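Local structure of putative molybdenum cofactor biosynthesis protein (Corynebacterium diphtheriae, 2G2C) at residues G78-R82 and L119-I123. The protein probably binds molybdopterin and takes part in the biosynthesis of the molybdenum cofactor, although its exact function has not been established. Coordinates in Å, arbitrary orientation, origin at the centre of the assembly. Where two conformers were deposited one is given. Residues are numbered along the deposited sequence.
With NA (sodium ion), chain B.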
loop_
_atom_site.group_PDB
_atom_site.type_symbol
_atom_site.label_atom_id
_atom_site.label_comp_id
_atom_site.label_asym_id
_atom_site.label_seq_id
_atom_site.Cartn_x
_atom_site.Cartn_y
_atom_site.Cartn_z
ATOM N N GLY A 78 -1.055 -6.151 -8.611
ATOM C CA GLY A 78 0.296 -6.526 -9.051
ATOM C C GLY A 78 1.041 -7.465 -8.120
ATOM O O GLY A 78 2.270 -7.537 -8.158
ATOM N N THR A 79 0.296 -8.227 -7.319
ATOM C CA THR A 79 0.933 -9.117 -6.332
ATOM C C THR A 79 0.973 -10.610 -6.697
ATOM O O THR A 79 1.471 -11.400 -5.901
ATOM C CB THR A 79 0.263 -8.983 -4.936
ATOM O OG1 THR A 79 -1.087 -9.459 -5.001
ATOM C CG2 THR A 79 0.245 -7.510 -4.448
ATOM N N GLY A 80 0.422 -10.994 -7.852
ATOM C CA GLY A 80 0.446 -12.409 -8.268
ATOM C C GLY A 80 1.788 -12.831 -8.862
ATOM O O GLY A 80 2.820 -12.197 -8.646
ATOM N N ILE A 81 1.743 -13.894 -9.659
ATOM C CA ILE A 81 2.948 -14.582 -10.114
ATOM C C ILE A 81 3.268 -14.326 -11.611
ATOM O O ILE A 81 4.338 -14.745 -12.093
ATOM C CB ILE A 81 2.931 -16.110 -9.792
ATOM C CG1 ILE A 81 4.374 -16.670 -9.658
ATOM C CG2 ILE A 81 2.038 -16.867 -10.781
ATOM C CD1 ILE A 81 5.153 -16.066 -8.434
ATOM N N ARG A 82 2.377 -13.635 -12.337
ATOM C CA ARG A 82 2.673 -13.227 -13.710
ATOM C C ARG A 82 3.987 -12.445 -13.746
ATOM O O ARG A 82 4.347 -11.770 -12.772
ATOM C CB ARG A 82 1.555 -12.341 -14.259
ATOM C CG ARG A 82 0.245 -13.067 -14.525
ATOM C CD ARG A 82 -0.695 -12.221 -15.401
ATOM N NE ARG A 82 -0.021 -11.683 -16.590
ATOM C CZ ARG A 82 -0.626 -11.285 -17.712
ATOM N NH1 ARG A 82 -1.945 -11.376 -17.844
ATOM N NH2 ARG A 82 0.106 -10.804 -18.703
ATOM N N LEU A 119 -1.951 -16.775 -3.104
ATOM C CA LEU A 119 -1.165 -16.280 -4.227
ATOM C C LEU A 119 -0.696 -14.839 -4.091
ATOM O O LEU A 119 0.171 -14.412 -4.862
ATOM C CB LEU A 119 -2.027 -16.351 -5.470
ATOM C CG LEU A 119 -2.555 -17.757 -5.615
ATOM C CD1 LEU A 119 -3.724 -17.729 -6.549
ATOM C CD2 LEU A 119 -1.398 -18.647 -6.102
ATOM N N SER A 120 -1.282 -14.072 -3.172
ATOM C CA SER A 120 -0.742 -12.718 -2.918
ATOM C C SER A 120 0.613 -12.751 -2.196
ATOM O O SER A 120 0.828 -13.371 -1.131
ATOM C CB SER A 120 -1.729 -11.793 -2.188
ATOM O OG SER A 120 -1.110 -10.512 -1.896
ATOM N N ARG A 121 1.526 -12.047 -2.826
ATOM C CA ARG A 121 2.873 -11.974 -2.340
ATOM C C ARG A 121 3.068 -10.579 -1.768
ATOM O O ARG A 121 4.196 -10.161 -1.557
ATOM C CB ARG A 121 3.781 -12.207 -3.505
ATOM C CG ARG A 121 3.492 -13.548 -4.173
ATOM C CD ARG A 121 4.499 -13.819 -5.267
ATOM N NE ARG A 121 4.442 -12.743 -6.265
ATOM C CZ ARG A 121 5.399 -11.839 -6.452
ATOM N NH1 ARG A 121 6.500 -11.849 -5.690
ATOM N NH2 ARG A 121 5.228 -10.899 -7.392
ATOM N N GLY A 122 1.966 -9.854 -1.528
ATOM C CA GLY A 122 2.071 -8.462 -1.071
ATOM C C GLY A 122 2.805 -8.366 0.240
ATOM O O GLY A 122 2.589 -9.214 1.120
ATOM N N ILE A 123 3.684 -7.351 0.366
ATOM C CA ILE A 123 4.413 -7.164 1.615
ATOM C C ILE A 123 3.942 -5.931 2.393
ATOM O O ILE A 123 3.206 -5.083 1.871
ATOM C CB ILE A 123 5.960 -7.192 1.410
ATOM C CG1 ILE A 123 6.375 -6.039 0.514
ATOM C CG2 ILE A 123 6.364 -8.562 0.855
ATOM C CD1 ILE A 123 7.896 -5.866 0.453
HETATM NA NA NA B . -3.033 -8.478 -6.821
#
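Two irregular loops meet here near the surface of the protein. Leu119 contributes mainly its backbone. Its carbonyl lies over Thr79 and Gly80, 4.0 Å from O of Leu119 to CA of Gly80. The nearest CA atoms across the two loops are those of Ser120 and Thr79, 5.2 Å apart. OG of Ser120 makes a weak hydrogen bond of 3.3 Å with OG1 of Thr79. The same OG accepts a bond from N of Gly122 at 3.2 Å, which closes an ST turn. Arg121 does most of the joining. Its backbone N donates to O of Thr79 at 3.1 Å. Its guanidinium then holds the next carbonyl in a fork: NE and NH2 of Arg121 lie 2.9 and 3.0 Å from O of Gly80. A salt bridge to Glu89 ties the same group to helix 87-92. CD of Arg121 also packs on CD1 of Ile81, at 3.9 Å. N of Gly122 approaches CB of Thr79 to 3.9 Å, and Ile123 continues toward strand 124-126. OG1 of Thr79 also binds the sodium ion, at 2.8 Å. The Gly-Gly-Thr-Gly loop after strand 72-76 is characteristic of molybdopterin-binding domains of the MoCF_biosynth family, where it probably helps to form the molybdopterin pocket, as in relatives.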